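Local structure of probable benzoylformate decarboxylase (Rhodococcus jostii, 7ORX) at residues L15-L20 and G176-E181; V260-K265 and Q285-N290. The protein is probably a thiamine diphosphate-dependent enzyme, a tetramer whose chains each fold into three domains built on parallel beta sheets. All coordinates share one frame; numbering follows the deposited sequence.

Contact 1 (L15-L20 and G176-E181); sequences LRARGL and GLLARE
A17 and L178 mark where the backbones of 15-20 and 176-181 come nearest, their CA atoms 6.6 Å apart, each on the last turns of a helix. Helix 7-17 finishes in a Schellman motif: G19 N bonds to R16 O and L20 N to L15 O, with G19 as the C-prime residue, whose positive phi suits glycine. R18, the first residue to leave helical geometry, spans the gap. Its CG lies beside the backbone N (chi1 -66°), the chain bends at chi2, and the guanidinium meets the carbonyl end of helix 175-179. NH1 of R18 bonds to L178 O at 2.9 Å, with an N-H...O angle of 160°. NH2 of R18 reaches L177 O at 3.1 Å, a little less straight at 151°. Both oxygens lie close to the guanidinium plane. L177 O also accepts from R180 N, which comes from the opposite face of its carbonyl plane. R180 O sits over one face of the R18 guanidinium, 3.3 Å from NH2 of R18, at too poor an angle for a bond. Apolar contact is slight: CB of A17 lies 4.4 Å from CD2 of L178, a small residue fitting the closest approach. R18 NH2 also bonds to N143 of helix 138-149, while the R180 side chain turns away to G314 and A308 of the second subunit. An arginine suits this place because two N-H groups of one cation can serve successive carbonyls at a helix C-terminus, where the positive charge probably also balances the negative end of the helix dipole.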
loop_
_atom_site.group_PDB
_atom_site.type_symbol
_atom_site.label_atom_id
_atom_site.label_comp_id
_atom_site.label_asym_id
_atom_site.label_seq_id
_atom_site.Cartn_x
_atom_site.Cartn_y
_atom_site.Cartn_z
ATOM N N LEU C 15 -3.346 17.710 23.560
ATOM C CA LEU C 15 -4.496 18.152 22.743
ATOM C C LEU C 15 -4.948 19.521 23.255
ATOM O O LEU C 15 -5.271 20.353 22.428
ATOM C CB LEU C 15 -5.621 17.124 22.837
ATOM C CG LEU C 15 -5.252 15.723 22.372
ATOM C CD1 LEU C 15 -6.303 14.722 22.765
ATOM C CD2 LEU C 15 -5.026 15.669 20.886
ATOM N N ARG C 16 -4.967 19.745 24.574
ATOM C CA ARG C 16 -5.385 21.049 25.175
ATOM C C ARG C 16 -4.389 22.122 24.738
ATOM O O ARG C 16 -4.820 23.209 24.390
ATOM C CB ARG C 16 -5.469 21.036 26.708
ATOM C CG ARG C 16 -5.878 22.396 27.273
ATOM C CD ARG C 16 -5.963 22.575 28.790
ATOM N NE ARG C 16 -6.826 21.584 29.413
ATOM C CZ ARG C 16 -6.424 20.420 29.937
ATOM N NH1 ARG C 16 -5.150 20.080 29.941
ATOM N NH2 ARG C 16 -7.302 19.593 30.478
ATOM N N ALA C 17 -3.096 21.806 24.812
ATOM C CA ALA C 17 -1.978 22.714 24.478
ATOM C C ALA C 17 -2.148 23.213 23.040
ATOM O O ALA C 17 -1.849 24.377 22.783
ATOM C CB ALA C 17 -0.695 21.964 24.644
ATOM N N ARG C 18 -2.672 22.353 22.156
ATOM C CA ARG C 18 -2.822 22.590 20.694
ATOM C C ARG C 18 -4.244 23.065 20.304
ATOM O O ARG C 18 -4.548 23.108 19.115
ATOM C CB ARG C 18 -2.506 21.286 19.955
ATOM C CG ARG C 18 -1.069 20.796 20.062
ATOM C CD ARG C 18 0.027 21.757 19.560
ATOM N NE ARG C 18 1.306 21.027 19.598
ATOM C CZ ARG C 18 2.155 21.028 20.602
ATOM N NH1 ARG C 18 1.937 21.787 21.647
ATOM N NH2 ARG C 18 3.233 20.284 20.563
ATOM N N GLY C 19 -5.117 23.368 21.263
ATOM C CA GLY C 19 -6.478 23.868 21.010
ATOM C C GLY C 19 -7.468 22.805 20.571
ATOM O O GLY C 19 -8.567 23.217 20.272
ATOM N N LEU C 20 -7.143 21.511 20.540
ATOM C CA LEU C 20 -8.073 20.408 20.123
ATOM C C LEU C 20 -8.955 19.952 21.290
ATOM O O LEU C 20 -8.971 18.734 21.581
ATOM C CB LEU C 20 -7.307 19.196 19.591
ATOM C CG LEU C 20 -6.839 19.294 18.144
ATOM C CD1 LEU C 20 -5.749 20.344 18.014
ATOM C CD2 LEU C 20 -6.297 17.955 17.681
ATOM N N GLY C 176 8.803 18.173 27.169
ATOM C CA GLY C 176 9.453 18.474 25.875
ATOM C C GLY C 176 8.466 18.575 24.719
ATOM O O GLY C 176 8.552 19.575 24.017
ATOM N N LEU C 177 7.592 17.569 24.531
ATOM C CA LEU C 177 6.523 17.529 23.492
ATOM C C LEU C 177 5.637 18.782 23.547
ATOM O O LEU C 177 5.430 19.362 22.508
ATOM C CB LEU C 177 5.615 16.315 23.680
ATOM C CG LEU C 177 5.885 15.064 22.848
ATOM C CD1 LEU C 177 4.691 14.131 22.890
ATOM C CD2 LEU C 177 6.197 15.383 21.415
ATOM N N LEU C 178 5.072 19.132 24.698
ATOM C CA LEU C 178 4.163 20.311 24.847
ATOM C C LEU C 178 4.803 21.567 24.258
ATOM O O LEU C 178 4.076 22.311 23.571
ATOM C CB LEU C 178 3.902 20.652 26.312
ATOM C CG LEU C 178 2.665 20.082 26.966
ATOM C CD1 LEU C 178 3.050 18.766 27.644
ATOM C CD2 LEU C 178 2.050 21.113 27.934
ATOM N N ALA C 179 6.080 21.814 24.601
ATOM C CA ALA C 179 6.862 23.034 24.304
ATOM C C ALA C 179 7.013 23.203 22.789
ATOM O O ALA C 179 7.273 24.356 22.348
ATOM C CB ALA C 179 8.216 22.907 24.971
ATOM N N ARG C 180 6.865 22.103 22.023
ATOM C CA ARG C 180 7.103 22.044 20.557
ATOM C C ARG C 180 6.156 22.998 19.841
ATOM O O ARG C 180 4.970 23.020 20.182
ATOM C CB ARG C 180 6.931 20.639 19.959
ATOM C CG ARG C 180 8.010 19.647 20.404
ATOM C CD ARG C 180 8.593 18.734 19.333
ATOM N NE ARG C 180 9.171 19.533 18.270
ATOM C CZ ARG C 180 8.903 19.395 16.970
ATOM N NH1 ARG C 180 8.124 18.429 16.495
ATOM N NH2 ARG C 180 9.478 20.226 16.124
ATOM N N GLU C 181 6.735 23.789 18.940
ATOM C CA GLU C 181 6.084 24.544 17.857
ATOM C C GLU C 181 6.736 24.121 16.533
ATOM O O GLU C 181 7.862 23.666 16.552
ATOM C CB GLU C 181 6.218 26.048 18.114
ATOM C CG GLU C 181 5.447 26.524 19.346
ATOM C CD GLU C 181 6.090 27.728 20.026
ATOM O OE1 GLU C 181 6.116 28.832 19.407
ATOM O OE2 GLU C 181 6.642 27.552 21.155
#

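Contact 2 (V260-K265 and Q285-N290); sequences VADLSK and QYVPGN
V287 and A261 meet through methyl groups, CG2 of V287 lying 3.6 Å from CB of A261. The same CG2 is 3.7 Å from OD1 of D262, whose side chain crosses that of V287 at about a right angle; the valine branch thus fits beside both an alanine and the carboxylate. V260 points toward the loop, its CG1 anti to the backbone N (chi1 180°) and 3.7 Å from G289 O, while its CB lies against V287 O. Small A261 lets the loop come close: its CA is 4.7 Å from that of G289, which, having no side chain, fits directly against A261. The backbone joins in here, A261 N donating to V287 O at 3.2 Å. One turn on, at chi1 59°, the S264 hydroxyl turns back over its own backbone. Its OG lies 2.8 Å from N290 O and also within reach of A261 O, and the single proton could serve either. Around the loop, Y286 packs on V103 of the third subunit and N290 on E173 of the second. The arrangement is a first-turn helix N-H taken up by a connecting loop, within the Rossmann-like central domain of thiamine diphosphate enzymes.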
loop_
_atom_site.group_PDB
_atom_site.type_symbol
_atom_site.label_atom_id
_atom_site.label_comp_id
_atom_site.label_asym_id
_atom_site.label_seq_id
_atom_site.Cartn_x
_atom_site.Cartn_y
_atom_site.Cartn_z
ATOM N N VAL C 260 -12.540 21.958 -20.382
ATOM C CA VAL C 260 -11.241 22.493 -20.870
ATOM C C VAL C 260 -11.506 23.570 -21.940
ATOM O O VAL C 260 -10.981 24.687 -21.808
ATOM C CB VAL C 260 -10.362 21.350 -21.393
ATOM C CG1 VAL C 260 -9.039 21.851 -21.903
ATOM C CG2 VAL C 260 -10.151 20.272 -20.341
ATOM N N ALA C 261 -12.299 23.250 -22.964
ATOM C CA ALA C 261 -12.583 24.131 -24.120
ATOM C C ALA C 261 -13.374 25.337 -23.632
ATOM O O ALA C 261 -13.124 26.446 -24.114
ATOM C CB ALA C 261 -13.356 23.385 -25.182
ATOM N N ASP C 262 -14.291 25.095 -22.698
ATOM C CA ASP C 262 -15.279 26.092 -22.217
ATOM C C ASP C 262 -14.558 27.176 -21.409
ATOM O O ASP C 262 -14.893 28.384 -21.585
ATOM C CB ASP C 262 -16.395 25.397 -21.422
ATOM C CG ASP C 262 -17.328 24.500 -22.239
ATOM O OD1 ASP C 262 -17.220 24.476 -23.505
ATOM O OD2 ASP C 262 -18.164 23.824 -21.594
ATOM N N LEU C 263 -13.609 26.759 -20.564
ATOM C CA LEU C 263 -12.801 27.667 -19.695
ATOM C C LEU C 263 -11.926 28.560 -20.580
ATOM O O LEU C 263 -11.932 29.783 -20.370
ATOM C CB LEU C 263 -11.978 26.832 -18.709
ATOM C CG LEU C 263 -11.258 27.627 -17.624
ATOM C CD1 LEU C 263 -10.930 26.744 -16.432
ATOM C CD2 LEU C 263 -9.974 28.253 -18.155
ATOM N N SER C 264 -11.234 27.989 -21.558
ATOM C CA SER C 264 -10.317 28.766 -22.423
ATOM C C SER C 264 -11.110 29.752 -23.293
ATOM O O SER C 264 -10.589 30.852 -23.568
ATOM C CB SER C 264 -9.405 27.867 -23.219
ATOM O OG SER C 264 -10.162 27.001 -24.033
ATOM N N LYS C 265 -12.331 29.396 -23.702
ATOM C CA LYS C 265 -13.214 30.269 -24.531
ATOM C C LYS C 265 -13.663 31.466 -23.673
ATOM O O LYS C 265 -13.704 32.587 -24.198
ATOM C CB LYS C 265 -14.362 29.450 -25.141
ATOM C CG LYS C 265 -15.375 30.238 -25.990
ATOM C CD LYS C 265 -16.816 30.243 -25.397
ATOM C CE LYS C 265 -17.516 31.601 -25.363
ATOM N NZ LYS C 265 -17.802 32.120 -26.726
ATOM N N GLN C 285 -16.688 17.606 -16.220
ATOM C CA GLN C 285 -17.069 17.231 -17.600
ATOM C C GLN C 285 -15.776 17.207 -18.442
ATOM O O GLN C 285 -14.971 18.131 -18.323
ATOM C CB GLN C 285 -18.196 18.147 -18.124
ATOM C CG GLN C 285 -17.903 19.656 -18.102
ATOM C CD GLN C 285 -18.362 20.440 -16.873
ATOM O OE1 GLN C 285 -18.620 19.898 -15.815
ATOM N NE2 GLN C 285 -18.467 21.760 -16.973
ATOM N N TYR C 286 -15.595 16.148 -19.235
ATOM C CA TYR C 286 -14.585 16.005 -20.307
ATOM C C TYR C 286 -15.109 16.720 -21.545
ATOM O O TYR C 286 -15.914 16.126 -22.281
ATOM C CB TYR C 286 -14.313 14.530 -20.630
ATOM C CG TYR C 286 -13.240 14.281 -21.667
ATOM C CD1 TYR C 286 -11.986 14.877 -21.538
ATOM C CD2 TYR C 286 -13.459 13.440 -22.756
ATOM C CE1 TYR C 286 -10.982 14.644 -22.463
ATOM C CE2 TYR C 286 -12.463 13.189 -23.690
ATOM C CZ TYR C 286 -11.219 13.793 -23.535
ATOM O OH TYR C 286 -10.192 13.590 -24.415
ATOM N N VAL C 287 -14.665 17.962 -21.775
ATOM C CA VAL C 287 -14.914 18.695 -23.057
ATOM C C VAL C 287 -13.546 19.136 -23.585
ATOM O O VAL C 287 -13.038 20.199 -23.225
ATOM C CB VAL C 287 -15.999 19.798 -22.905
ATOM C CG1 VAL C 287 -16.357 20.086 -21.445
ATOM C CG2 VAL C 287 -15.699 21.096 -23.659
ATOM N N PRO C 288 -12.883 18.300 -24.436
ATOM C CA PRO C 288 -11.529 18.571 -24.919
ATOM C C PRO C 288 -11.350 19.754 -25.892
ATOM O O PRO C 288 -12.292 20.161 -26.555
ATOM C CB PRO C 288 -11.107 17.249 -25.604
ATOM C CG PRO C 288 -12.377 16.556 -25.996
ATOM C CD PRO C 288 -13.388 17.025 -24.973
ATOM N N GLY C 289 -10.106 20.261 -25.945
ATOM C CA GLY C 289 -9.672 21.492 -26.633
ATOM C C GLY C 289 -8.455 22.070 -25.944
ATOM O O GLY C 289 -7.722 21.305 -25.273
ATOM N N ASN C 290 -8.236 23.379 -26.091
ATOM C CA ASN C 290 -7.000 24.094 -25.631
ATOM C C ASN C 290 -7.142 24.490 -24.156
ATOM O O ASN C 290 -8.195 25.077 -23.816
ATOM C CB ASN C 290 -6.714 25.356 -26.465
ATOM C CG ASN C 290 -6.653 25.129 -27.960
ATOM O OD1 ASN C 290 -6.135 24.126 -28.418
ATOM N ND2 ASN C 290 -7.155 26.072 -28.732
#

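In the fold
The two contacts lie on opposite sides of the chain's centre, about 47 Å apart between their own centres, and share no helix or strand. Contact 1 is partly buried and joins two helix ends from parts of the sequence far apart, beside the N-terminal domain's parallel sheet; contact 2 is a surface contact closed within the central domain, only 20 residues apart along the chain. Their chemistry differs accordingly. A long cationic side chain bridges carbonyls at a helix C-terminus in contact 1, whereas in contact 2 small side chains let backbone meet backbone near a helix start. Both adjoin other subunits, with E181, at the end of 176-181, pairing with a strand of the second subunit.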